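Putative adhesin (Bacteroides thetaiotaomicron, PDB 4QDG) is a putative lipoprotein of the FimB/Mfa2 fimbrillin family that probably serves as an outer-membrane anchor or adhesin component of a bacterial pilus. Local coordinates at residues Y23-A28 with Q270-R275; Q73-F78 with E130-T135; L157-G162 with L285-E290; T175-L180 with L187-M192. One frame throughout, in Å; residues are numbered along the deposited sequence.

Contact 1 of 4, residues Y23-A28 with Q270-R275. With MG (magnesium ion), chain D.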
loop_
_atom_site.group_PDB
_atom_site.type_symbol
_atom_site.label_atom_id
_atom_site.label_comp_id
_atom_site.label_asym_id
_atom_site.label_seq_id
_atom_site.Cartn_x
_atom_site.Cartn_y
_atom_site.Cartn_z
ATOM N N TYR A 23 6.929 2.762 9.672
ATOM C CA TYR A 23 7.506 2.072 8.507
ATOM C C TYR A 23 7.227 2.837 7.195
ATOM O O TYR A 23 6.529 2.373 6.289
ATOM C CB TYR A 23 6.986 0.636 8.401
ATOM C CG TYR A 23 7.988 -0.317 7.789
ATOM C CD1 TYR A 23 9.267 -0.459 8.327
ATOM C CD2 TYR A 23 7.646 -1.115 6.698
ATOM C CE1 TYR A 23 10.180 -1.369 7.793
ATOM C CE2 TYR A 23 8.556 -2.025 6.157
ATOM C CZ TYR A 23 9.811 -2.164 6.725
ATOM O OH TYR A 23 10.713 -3.063 6.220
ATOM N N ASN A 24 7.774 4.033 7.140
ATOM C CA ASN A 24 7.640 4.961 6.041
ATOM C C ASN A 24 9.018 5.618 5.811
ATOM O O ASN A 24 9.963 5.334 6.547
ATOM C CB ASN A 24 6.518 5.977 6.344
ATOM C CG ASN A 24 6.612 6.633 7.701
ATOM O OD1 ASN A 24 7.629 7.208 8.059
ATOM N ND2 ASN A 24 5.547 6.572 8.480
HETATM N N MSE A 25 9.140 6.441 4.763
HETATM C CA MSE A 25 10.405 7.070 4.358
HETATM C C MSE A 25 10.840 8.173 5.336
HETATM O O MSE A 25 12.013 8.575 5.321
HETATM C CB MSE A 25 10.312 7.613 2.911
HETATM C CG MSE A 25 10.103 6.518 1.875
HETATM SE SE MSE A 25 11.555 5.149 1.811
HETATM C CE MSE A 25 12.853 6.129 0.759
ATOM N N GLU A 26 9.918 8.623 6.213
ATOM C CA GLU A 26 10.183 9.648 7.228
ATOM C C GLU A 26 10.710 9.022 8.495
ATOM O O GLU A 26 11.217 9.741 9.353
ATOM C CB GLU A 26 8.915 10.457 7.545
ATOM C CG GLU A 26 8.406 11.303 6.378
ATOM C CD GLU A 26 7.890 10.550 5.161
ATOM O OE1 GLU A 26 6.968 9.715 5.320
ATOM O OE2 GLU A 26 8.425 10.787 4.052
ATOM N N TYR A 27 10.585 7.685 8.625
ATOM C CA TYR A 27 10.992 6.913 9.806
ATOM C C TYR A 27 10.333 7.522 11.082
ATOM O O TYR A 27 10.943 7.601 12.154
ATOM C CB TYR A 27 12.537 6.866 9.925
ATOM C CG TYR A 27 13.215 5.968 8.915
ATOM C CD1 TYR A 27 13.421 6.392 7.601
ATOM C CD2 TYR A 27 13.702 4.716 9.282
ATOM C CE1 TYR A 27 14.076 5.582 6.676
ATOM C CE2 TYR A 27 14.355 3.897 8.361
ATOM C CZ TYR A 27 14.524 4.328 7.056
ATOM O OH TYR A 27 15.172 3.523 6.149
ATOM N N ALA A 28 9.087 7.989 10.923
ATOM C CA ALA A 28 8.362 8.651 11.986
ATOM C C ALA A 28 6.909 8.196 12.046
ATOM O O ALA A 28 6.264 8.024 11.012
ATOM C CB ALA A 28 8.442 10.171 11.796
ATOM N N GLN A 270 12.502 -4.904 -0.592
ATOM C CA GLN A 270 11.130 -5.041 -0.071
ATOM C C GLN A 270 10.785 -3.907 0.906
ATOM O O GLN A 270 9.682 -3.364 0.840
ATOM C CB GLN A 270 10.888 -6.422 0.586
ATOM C CG GLN A 270 9.385 -6.693 0.785
ATOM C CD GLN A 270 8.576 -6.472 -0.489
ATOM O OE1 GLN A 270 8.813 -7.105 -1.520
ATOM N NE2 GLN A 270 7.654 -5.520 -0.466
ATOM N N GLU A 271 11.737 -3.530 1.771
ATOM C CA GLU A 271 11.587 -2.421 2.740
ATOM C C GLU A 271 11.282 -1.112 2.026
ATOM O O GLU A 271 10.428 -0.354 2.481
ATOM C CB GLU A 271 12.844 -2.270 3.606
ATOM C CG GLU A 271 12.774 -1.097 4.578
ATOM C CD GLU A 271 13.880 -1.011 5.614
ATOM O OE1 GLU A 271 14.829 -1.821 5.547
ATOM O OE2 GLU A 271 13.799 -0.128 6.495
ATOM N N PHE A 272 12.006 -0.838 0.936
ATOM C CA PHE A 272 11.823 0.331 0.069
ATOM C C PHE A 272 10.410 0.288 -0.545
ATOM O O PHE A 272 9.684 1.298 -0.508
ATOM C CB PHE A 272 12.922 0.338 -1.034
ATOM C CG PHE A 272 12.755 1.383 -2.105
ATOM C CD1 PHE A 272 13.038 2.720 -1.846
ATOM C CD2 PHE A 272 12.281 1.035 -3.371
ATOM C CE1 PHE A 272 12.861 3.697 -2.837
ATOM C CE2 PHE A 272 12.109 2.006 -4.356
ATOM C CZ PHE A 272 12.414 3.328 -4.084
ATOM N N LEU A 273 10.008 -0.887 -1.075
ATOM C CA LEU A 273 8.673 -1.031 -1.678
ATOM C C LEU A 273 7.554 -0.909 -0.644
ATOM O O LEU A 273 6.447 -0.496 -1.012
ATOM C CB LEU A 273 8.528 -2.340 -2.436
ATOM C CG LEU A 273 9.461 -2.544 -3.631
ATOM C CD1 LEU A 273 9.453 -4.008 -4.054
ATOM C CD2 LEU A 273 9.078 -1.604 -4.807
ATOM N N ASP A 274 7.843 -1.254 0.650
ATOM C CA ASP A 274 6.848 -1.114 1.717
ATOM C C ASP A 274 6.880 0.267 2.344
ATOM O O ASP A 274 5.812 0.820 2.563
ATOM C CB ASP A 274 7.001 -2.171 2.815
ATOM C CG ASP A 274 6.897 -3.603 2.368
ATOM O OD1 ASP A 274 6.041 -3.890 1.518
ATOM O OD2 ASP A 274 7.640 -4.459 2.928
ATOM N N ARG A 275 8.066 0.839 2.619
ATOM C CA ARG A 275 8.162 2.171 3.260
ATOM C C ARG A 275 7.596 3.301 2.382
ATOM O O ARG A 275 7.024 4.238 2.903
ATOM C CB ARG A 275 9.604 2.527 3.639
ATOM C CG ARG A 275 10.109 1.825 4.870
ATOM C CD ARG A 275 11.429 2.444 5.292
ATOM N NE ARG A 275 11.986 1.756 6.450
ATOM C CZ ARG A 275 11.714 2.059 7.721
ATOM N NH1 ARG A 275 10.915 3.084 8.014
ATOM N NH2 ARG A 275 12.259 1.359 8.706
HETATM MG MG MG D . 4.674 0.793 -0.615
HETATM O O HOH W 1 4.878 0.514 5.113
HETATM O O HOH W 2 9.490 -4.928 4.681
HETATM O O HOH W 3 6.910 7.578 3.270
HETATM O O HOH W 4 16.226 1.220 6.865
HETATM O O HOH W 5 3.087 0.748 0.846
#
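The guanidinium of R275 is clasped between two tyrosines of the 23-28 loop, and this sandwich is the tight part of the contact. Y27 lies nearly flat on one face, its ring plane turned only 19° from the guanidinium, with R275 CZ 3.8 Å from the centroid of the Y27 ring in a cation-pi stack. Over the opposite face comes Y23, whose CD1 is 3.5 Å from R275 NH2; this ring is inclined rather than stacked, and it takes R275 CG over its centre in a CH-pi contact. In the guanidinium plane, NH1 of R275 donates to N24 O at 2.8 Å, while Y27 N reaches the same oxygen from the other face of the carbonyl, closing the type I turn N24-Y27. E271, one helical turn earlier, helps fix the rotation of the guanidinium: R275 NE meets the anti lone pair of E271 OE2 at 2.6 Å in a salt bridge. The loop after strand 15-20 packs here on helix 269-275, whose L273 O binds the second magnesium at 2.2 Å beside E276 and N151. SE of selenomethionine M25 rests against R275 CB at 3.7 Å, whereas its methyl approaches F272 more loosely. Y23 OH still touches E271 CG, at 3.3 Å, and a water joins it to D274 OD2; the looser, solvent side is at the exposed Y27, whose OH reaches E271 OE2 through another water. The D274 carboxylate also has a salt bridge from R225, and Y23 touches M147 of strand 140-159.

Contact 2 of 4, residues Q73-F78 with E130-T135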
loop_
_atom_site.group_PDB
_atom_site.type_symbol
_atom_site.label_atom_id
_atom_site.label_comp_id
_atom_site.label_asym_id
_atom_site.label_seq_id
_atom_site.Cartn_x
_atom_site.Cartn_y
_atom_site.Cartn_z
ATOM N N GLN A 73 -3.470 -15.307 32.393
ATOM C CA GLN A 73 -2.005 -15.416 32.354
ATOM C C GLN A 73 -1.562 -16.311 31.188
ATOM O O GLN A 73 -2.085 -17.404 31.018
ATOM C CB GLN A 73 -1.461 -15.944 33.702
ATOM C CG GLN A 73 0.047 -15.740 33.913
ATOM C CD GLN A 73 0.559 -16.191 35.268
ATOM O OE1 GLN A 73 -0.147 -16.179 36.289
ATOM N NE2 GLN A 73 1.834 -16.544 35.319
ATOM N N GLY A 74 -0.624 -15.817 30.389
ATOM C CA GLY A 74 -0.107 -16.566 29.247
ATOM C C GLY A 74 0.663 -15.767 28.222
ATOM O O GLY A 74 0.800 -14.542 28.337
ATOM N N ASN A 75 1.167 -16.478 27.204
ATOM C CA ASN A 75 1.914 -15.883 26.102
ATOM C C ASN A 75 0.961 -15.816 24.914
ATOM O O ASN A 75 0.389 -16.843 24.544
ATOM C CB ASN A 75 3.188 -16.707 25.830
ATOM C CG ASN A 75 4.129 -16.127 24.803
ATOM O OD1 ASN A 75 4.404 -14.925 24.758
ATOM N ND2 ASN A 75 4.701 -16.993 23.989
ATOM N N TYR A 76 0.711 -14.603 24.377
ATOM C CA TYR A 76 -0.248 -14.393 23.276
ATOM C C TYR A 76 0.395 -13.826 22.029
ATOM O O TYR A 76 1.444 -13.206 22.125
ATOM C CB TYR A 76 -1.383 -13.446 23.706
ATOM C CG TYR A 76 -2.277 -14.020 24.774
ATOM C CD1 TYR A 76 -1.939 -13.920 26.124
ATOM C CD2 TYR A 76 -3.477 -14.646 24.445
ATOM C CE1 TYR A 76 -2.747 -14.465 27.115
ATOM C CE2 TYR A 76 -4.316 -15.164 25.433
ATOM C CZ TYR A 76 -3.950 -15.061 26.771
ATOM O OH TYR A 76 -4.762 -15.561 27.766
ATOM N N HIS A 77 -0.255 -14.035 20.859
ATOM C CA HIS A 77 0.174 -13.480 19.576
ATOM C C HIS A 77 -0.960 -12.608 19.062
ATOM O O HIS A 77 -2.110 -13.060 18.991
ATOM C CB HIS A 77 0.580 -14.556 18.563
ATOM C CG HIS A 77 1.126 -13.965 17.290
ATOM N ND1 HIS A 77 2.415 -13.436 17.228
ATOM C CD2 HIS A 77 0.526 -13.789 16.092
ATOM C CE1 HIS A 77 2.543 -12.946 16.010
ATOM N NE2 HIS A 77 1.443 -13.155 15.283
ATOM N N PHE A 78 -0.653 -11.323 18.846
ATOM C CA PHE A 78 -1.615 -10.310 18.430
ATOM C C PHE A 78 -1.424 -9.902 16.996
ATOM O O PHE A 78 -0.295 -9.688 16.575
ATOM C CB PHE A 78 -1.473 -9.069 19.319
ATOM C CG PHE A 78 -1.692 -9.354 20.779
ATOM C CD1 PHE A 78 -2.979 -9.355 21.320
ATOM C CD2 PHE A 78 -0.610 -9.589 21.624
ATOM C CE1 PHE A 78 -3.180 -9.609 22.680
ATOM C CE2 PHE A 78 -0.813 -9.819 22.985
ATOM C CZ PHE A 78 -2.096 -9.837 23.503
ATOM N N GLU A 130 2.058 -7.340 13.643
ATOM C CA GLU A 130 1.819 -8.419 14.621
ATOM C C GLU A 130 2.858 -8.369 15.760
ATOM O O GLU A 130 3.928 -7.773 15.604
ATOM C CB GLU A 130 1.801 -9.803 13.950
ATOM C CG GLU A 130 3.090 -10.165 13.231
ATOM C CD GLU A 130 3.158 -11.561 12.647
ATOM O OE1 GLU A 130 2.099 -12.221 12.560
ATOM O OE2 GLU A 130 4.275 -12.002 12.289
ATOM N N LEU A 131 2.534 -9.010 16.897
ATOM C CA LEU A 131 3.378 -9.036 18.067
ATOM C C LEU A 131 3.056 -10.235 18.968
ATOM O O LEU A 131 1.888 -10.553 19.166
ATOM C CB LEU A 131 3.172 -7.708 18.851
ATOM C CG LEU A 131 4.034 -7.494 20.106
ATOM C CD1 LEU A 131 5.423 -7.036 19.738
ATOM C CD2 LEU A 131 3.370 -6.501 21.059
ATOM N N THR A 132 4.107 -10.890 19.495
ATOM C CA THR A 132 3.981 -11.960 20.492
ATOM C C THR A 132 4.340 -11.322 21.828
ATOM O O THR A 132 5.371 -10.636 21.926
ATOM C CB THR A 132 4.821 -13.206 20.166
ATOM O OG1 THR A 132 4.456 -13.683 18.887
ATOM C CG2 THR A 132 4.591 -14.324 21.141
ATOM N N LEU A 133 3.464 -11.473 22.830
ATOM C CA LEU A 133 3.713 -10.825 24.114
ATOM C C LEU A 133 3.066 -11.606 25.248
ATOM O O LEU A 133 1.908 -12.036 25.141
ATOM C CB LEU A 133 3.207 -9.343 24.057
ATOM C CG LEU A 133 3.175 -8.494 25.340
ATOM C CD1 LEU A 133 4.603 -8.168 25.860
ATOM C CD2 LEU A 133 2.426 -7.195 25.088
ATOM N N ALA A 134 3.852 -11.823 26.324
ATOM C CA ALA A 134 3.370 -12.489 27.523
ATOM C C ALA A 134 2.672 -11.448 28.407
ATOM O O ALA A 134 3.063 -10.274 28.423
ATOM C CB ALA A 134 4.515 -13.158 28.276
ATOM N N THR A 135 1.619 -11.870 29.092
ATOM C CA THR A 135 0.851 -11.010 29.989
ATOM C C THR A 135 1.620 -10.751 31.272
ATOM O O THR A 135 2.531 -11.508 31.618
ATOM C CB THR A 135 -0.493 -11.661 30.337
ATOM O OG1 THR A 135 -0.241 -12.909 31.000
ATOM C CG2 THR A 135 -1.390 -11.841 29.128
#
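H77 reaches across to two polar side chains of the neighbouring strand, one at each ring nitrogen. ND1 of H77 and the T132 hydroxyl OG1 lie 2.6 Å apart in a nearly straight hydrogen bond, and NE2 donates to E130 OE1 at 3.0 Å. Both partners sit at the edge of the imidazole, but the E130 carboxylate is turned almost perpendicular to the ring, at 84°, and NE2 meets its oxygen from above the carboxylate plane. CG of H77 is anti to the backbone N (chi1 -175°), and from there the ring's two nitrogens come to T132 and E130; Y103 hydrogen-bonds to the same E130 oxygen and meets H77 edge-to-face. Beneath this polar surface the backbones form antiparallel hydrogen-bonded pairs, Y76 with L133 and F78 with L131, the latter including F78 N to L131 O at 2.7 Å. N75-A134 and H77-T132 are the intervening non-hydrogen-bonded pairs. Strand 75-82 thereby lies between strands 38-44 and 127-137 in a beta sheet of this fimbrillin-family protein, away from the magnesium sites. Beyond the N75-A134 pair, T135 N donates to G74 O and T135 OG1 accepts from G74 N at 3.0 Å, with H13 as a further partner of that hydroxyl. On the face bearing Y76, F78, L131 and L133 the contact turns apolar. T135 CG2 touches Y76 CE1 at 3.6 Å, and F78 CE2 approaches L133 CB at 4.2 Å. V15 and L17 of strand 15-20 pack on both F78 and L133, while V42 touches Y76 and F78.

Contact 3 of 4, residues L157-G162 with L285-E290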
loop_
_atom_site.group_PDB
_atom_site.type_symbol
_atom_site.label_atom_id
_atom_site.label_comp_id
_atom_site.label_asym_id
_atom_site.label_seq_id
_atom_site.Cartn_x
_atom_site.Cartn_y
_atom_site.Cartn_z
ATOM N N LEU A 157 3.003 11.816 -18.460
ATOM C CA LEU A 157 3.496 11.826 -19.836
ATOM C C LEU A 157 3.800 13.264 -20.175
ATOM O O LEU A 157 2.932 14.120 -20.038
ATOM C CB LEU A 157 2.517 11.192 -20.836
ATOM C CG LEU A 157 1.940 9.812 -20.516
ATOM C CD1 LEU A 157 1.055 9.357 -21.629
ATOM C CD2 LEU A 157 3.056 8.782 -20.271
ATOM N N GLN A 158 5.076 13.549 -20.500
ATOM C CA GLN A 158 5.571 14.892 -20.770
ATOM C C GLN A 158 6.344 14.954 -22.069
ATOM O O GLN A 158 7.234 14.153 -22.283
ATOM C CB GLN A 158 6.478 15.326 -19.620
ATOM C CG GLN A 158 7.044 16.758 -19.761
ATOM C CD GLN A 158 7.559 17.311 -18.458
ATOM O OE1 GLN A 158 7.204 16.839 -17.366
ATOM N NE2 GLN A 158 8.366 18.357 -18.546
ATOM N N GLN A 159 6.037 15.915 -22.930
ATOM C CA GLN A 159 6.820 16.044 -24.173
ATOM C C GLN A 159 8.141 16.698 -23.858
ATOM O O GLN A 159 8.172 17.678 -23.127
ATOM C CB GLN A 159 6.076 16.825 -25.244
ATOM C CG GLN A 159 5.089 15.964 -25.992
ATOM C CD GLN A 159 4.908 16.465 -27.387
ATOM O OE1 GLN A 159 5.842 16.445 -28.193
ATOM N NE2 GLN A 159 3.702 16.929 -27.692
HETATM N N MSE A 160 9.233 16.120 -24.368
HETATM C CA MSE A 160 10.598 16.622 -24.241
HETATM C C MSE A 160 10.709 18.064 -24.759
HETATM O O MSE A 160 11.385 18.876 -24.128
HETATM C CB MSE A 160 11.545 15.719 -25.015
HETATM C CG MSE A 160 12.986 15.919 -24.639
HETATM SE SE MSE A 160 14.167 15.191 -25.997
HETATM C CE MSE A 160 14.002 16.617 -27.306
ATOM N N ASN A 161 10.038 18.382 -25.890
ATOM C CA ASN A 161 10.067 19.725 -26.487
ATOM C C ASN A 161 9.146 20.723 -25.738
ATOM O O ASN A 161 9.276 21.927 -25.945
ATOM C CB ASN A 161 9.722 19.696 -27.989
ATOM C CG ASN A 161 8.330 19.230 -28.344
ATOM O OD1 ASN A 161 7.459 19.027 -27.496
ATOM N ND2 ASN A 161 8.094 19.025 -29.632
ATOM N N GLY A 162 8.258 20.214 -24.883
ATOM C CA GLY A 162 7.351 21.060 -24.113
ATOM C C GLY A 162 5.955 21.257 -24.691
ATOM O O GLY A 162 5.117 21.937 -24.072
ATOM N N LEU A 285 8.146 12.016 -23.877
ATOM C CA LEU A 285 7.701 11.611 -25.206
ATOM C C LEU A 285 8.254 12.510 -26.283
ATOM O O LEU A 285 8.443 13.709 -26.083
ATOM C CB LEU A 285 6.152 11.594 -25.319
ATOM C CG LEU A 285 5.350 10.855 -24.214
ATOM C CD1 LEU A 285 3.853 10.894 -24.516
ATOM C CD2 LEU A 285 5.832 9.416 -24.016
ATOM N N SER A 286 8.480 11.908 -27.442
ATOM C CA SER A 286 8.890 12.571 -28.671
ATOM C C SER A 286 7.623 13.164 -29.360
ATOM O O SER A 286 6.511 12.769 -28.966
ATOM C CB SER A 286 9.616 11.574 -29.564
ATOM O OG SER A 286 8.857 10.389 -29.703
ATOM N N PRO A 287 7.726 14.098 -30.363
ATOM C CA PRO A 287 6.500 14.667 -30.983
ATOM C C PRO A 287 5.510 13.642 -31.538
ATOM O O PRO A 287 4.314 13.931 -31.540
ATOM C CB PRO A 287 7.038 15.553 -32.100
ATOM C CG PRO A 287 8.387 15.964 -31.608
ATOM C CD PRO A 287 8.936 14.736 -30.914
ATOM N N ASN A 288 5.972 12.429 -31.922
ATOM C CA ASN A 288 5.104 11.355 -32.429
ATOM C C ASN A 288 4.407 10.578 -31.281
ATOM O O ASN A 288 3.689 9.603 -31.543
ATOM C CB ASN A 288 5.903 10.394 -33.321
ATOM C CG ASN A 288 7.083 9.716 -32.653
ATOM O OD1 ASN A 288 7.499 10.073 -31.552
ATOM N ND2 ASN A 288 7.664 8.730 -33.316
ATOM N N LEU A 289 4.621 11.026 -30.017
ATOM C CA LEU A 289 4.063 10.488 -28.778
ATOM C C LEU A 289 4.541 9.054 -28.514
ATOM O O LEU A 289 3.800 8.203 -28.008
ATOM C CB LEU A 289 2.530 10.618 -28.742
ATOM C CG LEU A 289 2.004 12.042 -28.945
ATOM C CD1 LEU A 289 0.525 12.030 -29.157
ATOM C CD2 LEU A 289 2.336 12.939 -27.761
ATOM N N GLU A 290 5.821 8.818 -28.817
ATOM C CA GLU A 290 6.508 7.571 -28.524
ATOM C C GLU A 290 7.390 7.851 -27.338
ATOM O O GLU A 290 7.821 8.996 -27.157
ATOM C CB GLU A 290 7.301 7.054 -29.736
ATOM C CG GLU A 290 6.411 6.298 -30.713
ATOM C CD GLU A 290 7.079 5.765 -31.966
ATOM O OE1 GLU A 290 8.282 5.412 -31.917
ATOM O OE2 GLU A 290 6.377 5.673 -32.998
HETATM O O HOH W 6 8.822 16.194 -27.609
#
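Q159 pairs with L285 in a parallel beta bridge, their CA atoms 4.6 Å apart, as the two chains run out of their strands. L285 bonds on both sides of Q159: its N donates to Q158 O at 2.8 Å, and its O accepts from M160 N at 3.1 Å. Beyond the bridge the paths part, the 285-290 chain folding into a type I turn from S286 to L289 closed by L289 N to S286 O. This pairing is the last step of the parallel match between strands 140-159 and 278-285, at one end of the elongated fold; the centre of the contact lies about 30 Å from the centre of the chain. A water bridges the diverging chains, donating to Q159 OE1 and L285 O and accepting from N161 N. The Q159 chain is extended beyond CG and brings OE1 to 3.4 Å from P287 CA, while its NE2 is held by P164 O. P287 CG also meets N161 ND2 at 3.7 Å; the oxygen of that amide is engaged by E163 N. On the buried side, L285 CD1 touches L157 CB at 3.9 Å, and L157 also touches F170, F172 and V238.

Contact 4 of 4, residues T175-L180 with L187-M192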
loop_
_atom_site.group_PDB
_atom_site.type_symbol
_atom_site.label_atom_id
_atom_site.label_comp_id
_atom_site.label_asym_id
_atom_site.label_seq_id
_atom_site.Cartn_x
_atom_site.Cartn_y
_atom_site.Cartn_z
ATOM N N THR A 175 -1.005 -4.198 -14.298
ATOM C CA THR A 175 -1.391 -5.585 -14.120
ATOM C C THR A 175 -0.502 -6.155 -13.009
ATOM O O THR A 175 0.716 -5.912 -12.968
ATOM C CB THR A 175 -1.325 -6.401 -15.409
ATOM O OG1 THR A 175 -0.043 -6.221 -16.027
ATOM C CG2 THR A 175 -2.490 -6.109 -16.357
ATOM N N ASP A 176 -1.124 -6.902 -12.100
ATOM C CA ASP A 176 -0.430 -7.522 -10.969
ATOM C C ASP A 176 -1.268 -8.639 -10.434
ATOM O O ASP A 176 -2.424 -8.763 -10.806
ATOM C CB ASP A 176 -0.155 -6.471 -9.854
ATOM C CG ASP A 176 1.012 -6.781 -8.933
ATOM O OD1 ASP A 176 1.457 -7.971 -8.894
ATOM O OD2 ASP A 176 1.539 -5.833 -8.314
ATOM N N ASP A 177 -0.688 -9.457 -9.557
ATOM C CA ASP A 177 -1.383 -10.529 -8.863
ATOM C C ASP A 177 -1.072 -10.301 -7.383
ATOM O O ASP A 177 -0.206 -10.957 -6.811
ATOM C CB ASP A 177 -0.954 -11.921 -9.407
ATOM C CG ASP A 177 -1.761 -13.091 -8.861
ATOM O OD1 ASP A 177 -2.362 -12.949 -7.761
ATOM O OD2 ASP A 177 -1.772 -14.163 -9.519
ATOM N N ASN A 178 -1.737 -9.307 -6.780
ATOM C CA ASN A 178 -1.410 -8.905 -5.410
ATOM C C ASN A 178 -2.625 -8.539 -4.540
ATOM O O ASN A 178 -2.465 -7.743 -3.632
ATOM C CB ASN A 178 -0.452 -7.675 -5.483
ATOM C CG ASN A 178 -1.039 -6.441 -6.125
ATOM O OD1 ASN A 178 -2.016 -6.516 -6.857
ATOM N ND2 ASN A 178 -0.445 -5.257 -5.865
ATOM N N ILE A 179 -3.817 -9.101 -4.792
ATOM C CA ILE A 179 -5.006 -8.697 -4.036
ATOM C C ILE A 179 -5.389 -9.701 -2.923
ATOM O O ILE A 179 -6.361 -9.445 -2.202
ATOM C CB ILE A 179 -6.218 -8.379 -4.944
ATOM C CG1 ILE A 179 -6.800 -9.631 -5.620
ATOM C CG2 ILE A 179 -5.897 -7.251 -5.920
ATOM C CD1 ILE A 179 -8.295 -9.541 -5.841
ATOM N N LEU A 180 -4.620 -10.799 -2.762
ATOM C CA LEU A 180 -4.853 -11.799 -1.718
ATOM C C LEU A 180 -3.636 -11.908 -0.808
ATOM O O LEU A 180 -2.535 -12.187 -1.280
ATOM C CB LEU A 180 -5.204 -13.175 -2.325
ATOM C CG LEU A 180 -5.584 -14.294 -1.333
ATOM C CD1 LEU A 180 -6.871 -13.957 -0.557
ATOM C CD2 LEU A 180 -5.745 -15.654 -2.060
ATOM N N LEU A 187 1.912 -12.122 -0.151
ATOM C CA LEU A 187 0.907 -12.267 -1.202
ATOM C C LEU A 187 0.726 -13.716 -1.577
ATOM O O LEU A 187 1.690 -14.483 -1.588
ATOM C CB LEU A 187 1.264 -11.457 -2.473
ATOM C CG LEU A 187 1.353 -9.945 -2.308
ATOM C CD1 LEU A 187 2.040 -9.314 -3.506
ATOM C CD2 LEU A 187 -0.046 -9.302 -1.978
ATOM N N LEU A 188 -0.522 -14.084 -1.898
ATOM C CA LEU A 188 -0.905 -15.412 -2.365
ATOM C C LEU A 188 -1.352 -15.340 -3.821
ATOM O O LEU A 188 -2.210 -14.527 -4.129
ATOM C CB LEU A 188 -2.042 -15.978 -1.508
ATOM C CG LEU A 188 -1.703 -16.474 -0.107
ATOM C CD1 LEU A 188 -2.970 -16.874 0.612
ATOM C CD2 LEU A 188 -0.763 -17.689 -0.134
ATOM N N GLU A 189 -0.831 -16.207 -4.698
ATOM C CA GLU A 189 -1.206 -16.227 -6.123
ATOM C C GLU A 189 -2.716 -16.477 -6.279
ATOM O O GLU A 189 -3.230 -17.478 -5.788
ATOM C CB GLU A 189 -0.372 -17.262 -6.890
ATOM C CG GLU A 189 -0.394 -17.030 -8.389
ATOM C CD GLU A 189 0.609 -17.810 -9.220
ATOM O OE1 GLU A 189 1.498 -18.471 -8.635
ATOM O OE2 GLU A 189 0.500 -17.764 -10.466
ATOM N N ASN A 190 -3.429 -15.527 -6.904
ATOM C CA ASN A 190 -4.888 -15.577 -7.009
ATOM C C ASN A 190 -5.398 -15.238 -8.428
ATOM O O ASN A 190 -6.608 -15.268 -8.681
ATOM C CB ASN A 190 -5.482 -14.593 -5.982
ATOM C CG ASN A 190 -6.964 -14.766 -5.737
ATOM O OD1 ASN A 190 -7.436 -15.832 -5.343
ATOM N ND2 ASN A 190 -7.738 -13.743 -6.017
ATOM N N GLY A 191 -4.477 -14.964 -9.340
ATOM C CA GLY A 191 -4.795 -14.589 -10.711
ATOM C C GLY A 191 -4.618 -13.089 -10.910
ATOM O O GLY A 191 -4.888 -12.277 -10.003
HETATM N N MSE A 192 -4.154 -12.716 -12.112
HETATM C CA MSE A 192 -3.894 -11.351 -12.508
HETATM C C MSE A 192 -5.134 -10.468 -12.395
HETATM O O MSE A 192 -6.249 -10.885 -12.719
HETATM C CB MSE A 192 -3.375 -11.340 -13.947
HETATM C CG MSE A 192 -2.926 -9.971 -14.418
HETATM SE SE MSE A 192 -2.735 -9.874 -16.353
HETATM C CE MSE A 192 -4.685 -9.638 -16.843
HETATM O O HOH W 7 -2.396 -11.982 -4.633
#
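D177 has CG anti to its backbone N (chi1 -173°), which places CG toward the 187-192 segment, where the carboxylate meets the backbone of N190 and G191; L180 CG, likewise anti (chi1 -175°), lies against L188. The two carboxylate oxygens divide the work. OD1 of D177 receives N190 N at 2.9 Å on its syn lone pair in a fairly straight bond, whereas OD2 takes G191 N at 2.8 Å from above the carboxylate plane and at a more bent angle. At the other end of the contact L188 N donates to L180 O at 2.8 Å, and a water between these two points accepts from L180 N and lies 2.6 Å from L188 O. L180 CD2 packs on L188 CB, with N190 OD1 also 3.7 Å from L180 CD2, and L187 lays both methyls on N178, CD1 being 3.6 Å from N178 CB. T175 CG2 meets selenomethionine M192 SE at 3.8 Å. The contact closes the short connection from strand 170-176 through strand 180-181 to strand 193-195, which pairs back with 170-176. The N178 amide is bound outside the contact, by Y195 OH and R225 O. With two main-chain N-H groups gripping one buried carboxylate, D177 is probably stabilised as the anion; E189, whose OE2 lies 4.4 Å from D177 OD2, would work against this.

From the N terminus, the loop after strand 15-20 opens contact 1, which closes only at helix 269-275, some 240 residues on. Contact 2 lies wholly within that span, joining strands 75-82 and 127-137. Strand 140-159 follows directly and opens contact 3, which closes after the helix, at the end of strand 278-285; contacts 1 and 3 therefore cross along the chain. Contact 4 is a short closure after strand 170-176, enclosed by both contact 1 and contact 3. Contacts 2 and 3, their centres about 57 Å apart, lie on opposite sides of the chain's centre, linked through neighbouring strands 127-137 and 140-159, whereas contacts 1 and 4 sit nearer the middle.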